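1-Pyrroline-5-Carboxylate reductase (Streptococcus pyogenes, PDB 2AMF) catalyses the NAD(P)H-dependent reduction of 1-pyrroline-5-carboxylate to L-proline, the closing step of proline biosynthesis. Local coordinates at the interface of chains A and B and the interface of chains A and C. Numbering follows the deposited sequence. Chains: chain A/B/C, 1-Pyrroline-5-Carboxylate reductase.

Contact 1: the interface of chains A and B. Residues chain A 177, 181, 190; chain B 216, 219-220, 230, 233-234.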
# COMPACT_ATOMS: atom_id res chain seq x y z
N GLU A 177 -13.11 18.07 -12.73
CA GLU A 177 -12.16 18.89 -11.98
C GLU A 177 -10.76 18.28 -11.94
O GLU A 177 -9.76 19.02 -12.01
CB GLU A 177 -12.68 19.06 -10.54
CG GLU A 177 -11.80 19.89 -9.61
CD GLU A 177 -11.76 21.37 -9.98
OE1 GLU A 177 -12.62 21.82 -10.76
OE2 GLU A 177 -10.85 22.06 -9.49
N LYS A 181 -7.59 20.17 -13.45
CA LYS A 181 -6.39 20.31 -12.60
C LYS A 181 -5.13 19.69 -13.22
O LYS A 181 -4.02 20.23 -13.09
CB LYS A 181 -6.62 19.70 -11.21
CG LYS A 181 -7.45 20.53 -10.22
CD LYS A 181 -6.77 21.86 -9.89
CE LYS A 181 -7.21 22.49 -8.55
NZ LYS A 181 -8.63 22.23 -8.08
N LYS A 190 -6.82 27.08 -15.90
CA LYS A 190 -7.99 26.41 -15.35
C LYS A 190 -9.28 26.57 -16.17
O LYS A 190 -9.91 25.57 -16.51
CB LYS A 190 -8.23 26.86 -13.89
CG LYS A 190 -9.33 26.09 -13.16
CD LYS A 190 -8.92 24.61 -12.90
CE LYS A 190 -10.09 23.80 -12.35
NZ LYS A 190 -10.63 24.31 -11.01
N HIS B 216 -11.52 26.56 -2.52
CA HIS B 216 -11.16 26.09 -3.86
C HIS B 216 -11.05 27.22 -4.87
O HIS B 216 -10.23 27.14 -5.78
CB HIS B 216 -12.07 24.96 -4.36
CG HIS B 216 -11.68 23.61 -3.84
ND1 HIS B 216 -10.51 22.97 -4.21
CD2 HIS B 216 -12.28 22.79 -2.94
CE1 HIS B 216 -10.41 21.82 -3.57
NE2 HIS B 216 -11.47 21.68 -2.80
N ILE B 219 -7.56 28.43 -4.18
CA ILE B 219 -6.61 27.45 -4.77
C ILE B 219 -6.43 27.66 -6.28
O ILE B 219 -5.29 27.70 -6.79
CB ILE B 219 -7.01 25.98 -4.41
CG1 ILE B 219 -6.78 25.72 -2.91
CG2 ILE B 219 -6.22 25.00 -5.26
CD1 ILE B 219 -7.46 24.46 -2.37
N ASP B 220 -7.54 27.82 -7.00
CA ASP B 220 -7.49 28.18 -8.43
C ASP B 220 -6.64 29.43 -8.74
O ASP B 220 -5.81 29.40 -9.66
CB ASP B 220 -8.91 28.40 -8.98
CG ASP B 220 -9.66 27.10 -9.19
OD1 ASP B 220 -9.00 26.03 -9.28
OD2 ASP B 220 -10.90 27.16 -9.28
N ILE B 230 0.61 24.00 -8.09
CA ILE B 230 -0.11 22.86 -8.62
C ILE B 230 0.71 21.55 -8.51
O ILE B 230 0.15 20.46 -8.35
CB ILE B 230 -0.66 23.11 -10.06
CG1 ILE B 230 -1.62 21.98 -10.49
CG2 ILE B 230 0.47 23.30 -11.10
CD1 ILE B 230 -2.89 21.87 -9.64
N LEU B 233 0.22 20.76 -4.86
CA LEU B 233 -1.17 20.38 -4.66
C LEU B 233 -1.48 18.95 -5.14
O LEU B 233 -2.17 18.19 -4.44
CB LEU B 233 -2.13 21.40 -5.31
CG LEU B 233 -3.60 21.22 -4.93
CD1 LEU B 233 -3.92 21.88 -3.57
CD2 LEU B 233 -4.49 21.77 -6.04
N MET B 234 -1.00 18.59 -6.33
CA MET B 234 -1.20 17.24 -6.85
C MET B 234 -0.44 16.19 -6.01
O MET B 234 -0.88 15.06 -5.92
CB MET B 234 -0.86 17.12 -8.34
CG MET B 234 -1.98 17.64 -9.34
SD MET B 234 -3.67 16.93 -9.16
CE MET B 234 -4.36 18.29 -8.24
O HOH W 1 -12.91 26.59 -11.43
O HOH W 2 -9.70 24.38 -6.69
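A helix-to-helix interface without exact two-fold symmetry joins chains A and B, and it probably links one dimer to the next in the deposited ten-chain assembly. Its polar core is the salt bridge from A:Lys190 to B:Asp220, with NZ 2.9 Å from carboxylate OD1. NZ meets that oxygen on the syn side but 28° out of the carboxylate plane, and its link to OD2 is weak. Behind it, A:Glu177 organises both lysines: its OE2 receives A:Lys190 NZ at 2.7 Å on the syn side and A:Lys181 NZ at 2.6 Å through the anti lone pair. Two lysine amino groups thus grip one carboxylate oxygen, and they probably offset its proximity to the like-charged B:Asp220. A water held 2.8 Å from A:Lys181 NZ extends the network to B:His216 ND1 and O and to B:Asp220 OD1. The stem of A:Lys181 runs obliquely across B:Ile230 and B:Leu233. Its chi2 bend (-63°) sets CD 3.9 Å from B:Ile230 CD1 and CE 3.8 Å from B:Leu233 CD2; the chi4 bend (-31°) turns NZ toward A:Glu177 OE2 and the water. B:Met234 CE caps CB at 4.0 Å. The site therefore couples a charged network to an apolar lysine stem, and probably helps hold dimers together.

Contact 2: the interface of chains A and C. Residues chain A 170, 173-174; chain C 215-216, 218-219, 222.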
# COMPACT_ATOMS: atom_id res chain seq x y z
N ALA A 170 -21.99 14.99 -8.45
CA ALA A 170 -20.84 15.44 -7.65
C ALA A 170 -19.59 14.60 -7.97
O ALA A 170 -18.47 15.11 -7.98
CB ALA A 170 -21.16 15.35 -6.17
N TYR A 173 -18.48 15.82 -11.37
CA TYR A 173 -17.78 17.09 -11.20
C TYR A 173 -16.37 16.91 -10.65
O TYR A 173 -15.44 17.59 -11.10
CB TYR A 173 -18.60 18.08 -10.34
CG TYR A 173 -19.88 18.51 -11.04
CD1 TYR A 173 -19.87 18.91 -12.39
CD2 TYR A 173 -21.12 18.51 -10.37
CE1 TYR A 173 -21.03 19.30 -13.05
CE2 TYR A 173 -22.30 18.87 -11.04
CZ TYR A 173 -22.24 19.27 -12.37
OH TYR A 173 -23.40 19.67 -13.03
N LEU A 174 -16.20 16.01 -9.69
CA LEU A 174 -14.84 15.73 -9.18
C LEU A 174 -13.94 15.19 -10.29
O LEU A 174 -12.79 15.57 -10.41
CB LEU A 174 -14.86 14.81 -7.95
CG LEU A 174 -13.56 14.81 -7.11
CD1 LEU A 174 -13.43 16.06 -6.22
CD2 LEU A 174 -13.41 13.53 -6.26
N PRO C 215 -17.00 23.46 -10.67
CA PRO C 215 -17.26 22.08 -10.23
C PRO C 215 -17.33 21.94 -8.72
O PRO C 215 -18.25 21.31 -8.21
CB PRO C 215 -16.10 21.31 -10.83
CG PRO C 215 -15.76 22.09 -12.09
CD PRO C 215 -15.90 23.53 -11.65
N HIS C 216 -16.40 22.55 -7.99
CA HIS C 216 -16.45 22.47 -6.54
C HIS C 216 -17.67 23.16 -5.90
O HIS C 216 -18.17 22.70 -4.87
CB HIS C 216 -15.13 22.88 -5.90
CG HIS C 216 -14.13 21.76 -5.82
ND1 HIS C 216 -14.30 20.68 -4.97
CD2 HIS C 216 -12.97 21.55 -6.48
CE1 HIS C 216 -13.27 19.86 -5.11
NE2 HIS C 216 -12.45 20.37 -6.01
N PHE C 218 -20.72 23.23 -7.29
CA PHE C 218 -21.77 22.22 -7.45
C PHE C 218 -21.66 21.11 -6.41
O PHE C 218 -22.65 20.68 -5.82
CB PHE C 218 -21.70 21.60 -8.85
CG PHE C 218 -22.39 22.40 -9.90
CD1 PHE C 218 -23.77 22.31 -10.06
CD2 PHE C 218 -21.67 23.23 -10.76
CE1 PHE C 218 -24.43 23.05 -11.06
CE2 PHE C 218 -22.30 23.95 -11.77
CZ PHE C 218 -23.69 23.87 -11.92
N ILE C 219 -20.45 20.62 -6.20
CA ILE C 219 -20.23 19.61 -5.17
C ILE C 219 -20.78 20.08 -3.81
O ILE C 219 -21.54 19.37 -3.16
CB ILE C 219 -18.75 19.17 -5.13
CG1 ILE C 219 -18.42 18.38 -6.42
CG2 ILE C 219 -18.43 18.35 -3.87
CD1 ILE C 219 -16.95 18.29 -6.76
N ILE C 222 -24.64 19.78 -3.81
CA ILE C 222 -25.17 18.44 -3.87
C ILE C 222 -24.91 17.69 -2.56
O ILE C 222 -25.73 16.87 -2.14
CB ILE C 222 -24.58 17.70 -5.11
CG1 ILE C 222 -25.07 18.37 -6.41
CG2 ILE C 222 -24.94 16.20 -5.14
CD1 ILE C 222 -24.10 18.27 -7.56
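A:Tyr173, with 66 Å² hidden by chain C, is the centre of this patch of the two-fold A–C interface. Its ring is approached from one face by C:Phe218, whose CB sits 3.5 Å from CD2 of the tyrosine. The two rings do not stack squarely: C:Phe218 CD2 is offset toward the tyrosine rim, and the phenol oxygen OH in turn lies 3.9 Å above the plane of the phenylalanine ring, also near its rim. C:Ile222 comes in at the tyrosine's edge, in plane, with CD1 4.0 Å from CE2, so face and edge are touched by successive turns of helix 215-222. C:Ile219 (33 Å²) lies against the backbone of helix 158-185. With CG1 turned away from its own carbonyl carbon (chi1 -69°), it brings CG1 to 3.6 Å from A:Ala170 O, while CD1 lies 3.8 Å from A:Leu174 N, one turn further on. A:Leu174 (28 Å²) adds CD1 beside C:His216 CE1 at 4.0 Å, and A:Ala170 CB rests on C:Ile222 CG2. Both isoleucines, C:Ile219 and C:Ile222, thus lie against A:Ala170. By packing helix 215-222 against helix 158-185, the patch helps to hold the dimer together, and symmetry provides its twin.

Contact 3: the interface of chains A and C. Residues chain A 233, 236-237, 241-242; chain C 171, 174-175, 244.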
# COMPACT_ATOMS: atom_id res chain seq x y z
N LEU A 233 -4.83 4.84 -20.15
CA LEU A 233 -5.81 3.86 -19.73
C LEU A 233 -5.19 2.80 -18.79
O LEU A 233 -5.78 2.43 -17.78
CB LEU A 233 -6.45 3.17 -20.94
CG LEU A 233 -7.78 2.45 -20.68
CD1 LEU A 233 -8.94 3.44 -20.70
CD2 LEU A 233 -8.01 1.30 -21.70
N LEU A 236 -4.79 4.31 -15.39
CA LEU A 236 -6.09 4.28 -14.70
C LEU A 236 -6.43 2.90 -14.10
O LEU A 236 -7.08 2.81 -13.05
CB LEU A 236 -7.22 4.71 -15.66
CG LEU A 236 -7.32 6.15 -16.17
CD1 LEU A 236 -8.49 6.33 -17.15
CD2 LEU A 236 -7.46 7.12 -15.02
N GLU A 237 -6.02 1.85 -14.80
CA GLU A 237 -6.10 0.46 -14.33
C GLU A 237 -5.13 0.21 -13.19
O GLU A 237 -5.49 -0.44 -12.20
CB GLU A 237 -5.75 -0.52 -15.47
CG GLU A 237 -6.85 -0.70 -16.51
CD GLU A 237 -8.17 -1.20 -15.93
OE1 GLU A 237 -8.16 -2.02 -14.95
OE2 GLU A 237 -9.23 -0.78 -16.44
N LEU A 241 -9.01 3.13 -11.09
CA LEU A 241 -10.16 4.01 -11.38
C LEU A 241 -11.54 3.35 -11.17
O LEU A 241 -12.41 3.91 -10.50
CB LEU A 241 -10.07 4.64 -12.77
CG LEU A 241 -11.36 5.49 -13.02
CD1 LEU A 241 -11.23 6.92 -12.53
CD2 LEU A 241 -11.82 5.49 -14.41
N THR A 242 -11.75 2.18 -11.77
CA THR A 242 -13.03 1.48 -11.71
C THR A 242 -13.38 1.06 -10.28
O THR A 242 -14.48 1.34 -9.80
CB THR A 242 -13.08 0.24 -12.66
OG1 THR A 242 -12.80 0.66 -14.01
CG2 THR A 242 -14.45 -0.46 -12.61
N TYR C 171 -11.14 7.90 -21.14
CA TYR C 171 -11.17 8.00 -19.67
C TYR C 171 -12.58 8.30 -19.18
O TYR C 171 -13.03 7.77 -18.17
CB TYR C 171 -10.12 9.01 -19.15
CG TYR C 171 -8.74 8.89 -19.84
CD1 TYR C 171 -8.28 7.66 -20.35
CD2 TYR C 171 -7.91 10.00 -19.98
CE1 TYR C 171 -7.05 7.55 -21.00
CE2 TYR C 171 -6.67 9.90 -20.63
CZ TYR C 171 -6.24 8.67 -21.13
OH TYR C 171 -5.01 8.56 -21.76
N LEU C 174 -14.46 5.03 -19.51
CA LEU C 174 -14.14 4.06 -18.44
C LEU C 174 -14.85 4.45 -17.12
O LEU C 174 -15.35 3.59 -16.38
CB LEU C 174 -12.63 3.92 -18.23
CG LEU C 174 -12.12 2.81 -17.29
CD1 LEU C 174 -12.21 1.40 -17.93
CD2 LEU C 174 -10.70 3.08 -16.82
N PHE C 175 -14.91 5.76 -16.86
CA PHE C 175 -15.64 6.32 -15.72
C PHE C 175 -17.13 6.00 -15.81
O PHE C 175 -17.71 5.52 -14.85
CB PHE C 175 -15.39 7.84 -15.65
CG PHE C 175 -15.97 8.52 -14.43
CD1 PHE C 175 -15.35 8.40 -13.18
CD2 PHE C 175 -17.12 9.31 -14.54
CE1 PHE C 175 -15.89 9.02 -12.05
CE2 PHE C 175 -17.67 9.95 -13.42
CZ PHE C 175 -17.05 9.81 -12.17
N THR C 244 -5.33 9.73 -9.23
CA THR C 244 -5.41 8.69 -10.26
C THR C 244 -5.59 9.29 -11.65
O THR C 244 -4.85 8.96 -12.57
CB THR C 244 -6.54 7.69 -9.91
OG1 THR C 244 -6.15 6.93 -8.75
CG2 THR C 244 -6.88 6.75 -11.08
O HOH W 3 -14.87 0.70 -15.75
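C:Leu174 meets A:Leu241 in the pyrroline-5-carboxylate reductase dimerisation region, where helices of two subunits interlock about a two-fold axis. Apolar packing dominates. C:Leu174 has 97 Å² hidden by chain A, and its CD2 lies 3.6 Å from A:Leu241 CD2 as the two side chains slide past each other in opposite directions. With CG anti to the backbone N (chi1 -171°), the leucine projects both methyls into chain A: CD2 also touches A:Leu236 CD1 at 3.9 Å, and CD1 turns toward A:Glu237 and A:Thr242. A:Leu236 CD1 also meets an aromatic residue, C:Tyr171, whose CD1 lies at 3.5 Å, the two side chains crossing at about a right angle. The far part of that ring runs along the helix backbone, CE1 being 3.6 Å from A:Leu233 N. The second branch of A:Leu236 diverges, its CD2 reaching C:Thr244 CG2 at 4.0 Å, so one leucine spans two helices of chain C. Among these residues a water bridges A:Thr242 OG1 (2.7 Å) and C:Leu174 O (3.0 Å). The same hydroxyl oxygen packs against the leucine stem, while the carboxylate of A:Glu237 touches the CD1 methyl through OE2 without a bond to it.

Contact 4: the interface of chains A and C. Residues chain A 173, 176-177, 194; chain C 208, 215-216.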
# COMPACT_ATOMS: atom_id res chain seq x y z
N TYR A 173 -18.48 15.82 -11.37
CA TYR A 173 -17.78 17.09 -11.20
C TYR A 173 -16.37 16.91 -10.65
O TYR A 173 -15.44 17.59 -11.10
CB TYR A 173 -18.60 18.08 -10.34
CG TYR A 173 -19.88 18.51 -11.04
CD1 TYR A 173 -19.87 18.91 -12.39
CD2 TYR A 173 -21.12 18.51 -10.37
CE1 TYR A 173 -21.03 19.30 -13.05
CE2 TYR A 173 -22.30 18.87 -11.04
CZ TYR A 173 -22.24 19.27 -12.37
OH TYR A 173 -23.40 19.67 -13.03
N ILE A 176 -14.23 15.68 -13.70
CA ILE A 176 -13.98 16.80 -14.60
C ILE A 176 -12.93 17.74 -14.01
O ILE A 176 -11.98 18.15 -14.69
CB ILE A 176 -15.32 17.58 -14.87
CG1 ILE A 176 -16.24 16.76 -15.77
CG2 ILE A 176 -15.05 18.97 -15.47
CD1 ILE A 176 -17.66 17.37 -15.91
N GLU A 177 -13.11 18.07 -12.73
CA GLU A 177 -12.16 18.89 -11.98
C GLU A 177 -10.76 18.28 -11.94
O GLU A 177 -9.76 19.02 -12.01
CB GLU A 177 -12.68 19.06 -10.54
CG GLU A 177 -11.80 19.89 -9.61
CD GLU A 177 -11.76 21.37 -9.98
OE1 GLU A 177 -12.62 21.82 -10.76
OE2 GLU A 177 -10.85 22.06 -9.49
N LEU A 194 -11.07 23.57 -18.24
CA LEU A 194 -12.44 23.23 -17.86
C LEU A 194 -13.40 23.34 -19.06
O LEU A 194 -14.35 22.56 -19.20
CB LEU A 194 -12.87 24.18 -16.75
CG LEU A 194 -13.68 23.81 -15.52
CD1 LEU A 194 -13.44 22.36 -14.99
CD2 LEU A 194 -13.39 24.87 -14.43
N LEU C 208 -23.00 22.52 -15.88
CA LEU C 208 -21.71 23.17 -15.61
C LEU C 208 -21.37 24.25 -16.64
O LEU C 208 -20.97 25.36 -16.28
CB LEU C 208 -20.59 22.14 -15.52
CG LEU C 208 -19.19 22.65 -15.15
CD1 LEU C 208 -19.18 23.42 -13.83
CD2 LEU C 208 -18.18 21.50 -15.12
N PRO C 215 -17.00 23.46 -10.67
CA PRO C 215 -17.26 22.08 -10.23
C PRO C 215 -17.33 21.94 -8.72
O PRO C 215 -18.25 21.31 -8.21
CB PRO C 215 -16.10 21.31 -10.83
CG PRO C 215 -15.76 22.09 -12.09
CD PRO C 215 -15.90 23.53 -11.65
N HIS C 216 -16.40 22.55 -7.99
CA HIS C 216 -16.45 22.47 -6.54
C HIS C 216 -17.67 23.16 -5.90
O HIS C 216 -18.17 22.70 -4.87
CB HIS C 216 -15.13 22.88 -5.90
CG HIS C 216 -14.13 21.76 -5.82
ND1 HIS C 216 -14.30 20.68 -4.97
CD2 HIS C 216 -12.97 21.55 -6.48
CE1 HIS C 216 -13.27 19.86 -5.11
NE2 HIS C 216 -12.45 20.37 -6.01
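C:Pro215 points its CG into the notch formed by A:Glu177 and A:Leu194, and this is the tight part of the contact, with 58 Å² of the proline hidden by chain A. A:Glu177 OE1 lies 3.4 Å from that CG, and the glutamate and proline side chains cross at about a right angle. On the same carbon, A:Leu194 CD1 arrives tip to tip at 3.7 Å. C:His216 bounds the glutamate on another side. Its NE2 is 3.7 Å from CG of A:Glu177 and its CD2 3.7 Å from the carboxyl carbon CD, with carboxylate and imidazole planes 68° apart, so the ring packs against the acid rather than bonding to it. In the glutamate, CG lies opposite the backbone N (chi1 180°), and the bend at chi2 (69°) then turns the carboxylate against C:Pro215 and C:His216. The looser side is built on C:Leu208, which has 32 Å² hidden. It slides past A:Tyr173 in the opposite direction, CB resting 3.8 Å from CE1, and its CD2 meets A:Ile176 CG2 tip to tip at 4.0 Å and also lies near A:Tyr173 CD1. In the fold, the site lies where helices 158-185 and 190-209 of chain A receive the start of chain C's helix 215-222 and the end of the helix preceding it.

Contacts 2 and 4 are adjoining patches of the A–C interface, their C-alpha centres about 6 Å apart, and share A:Tyr173, C:Pro215 and C:His216. Contact 1 lies about 11 Å from contact 4 and shares A:Glu177 with it; that residue packs directly against chain C and supports the lysines that face chain B. Contact 3 stands apart, about 17 Å from contact 4, 19 Å from contact 2 and 20 Å from contact 1. Helix 158-185 takes part in all four. Because the chains are copies, Leu233 serves contacts 1 and 3, and His216 contacts 1, 2 and 4, implying that dimer formation and higher assembly draw on overlapping helices.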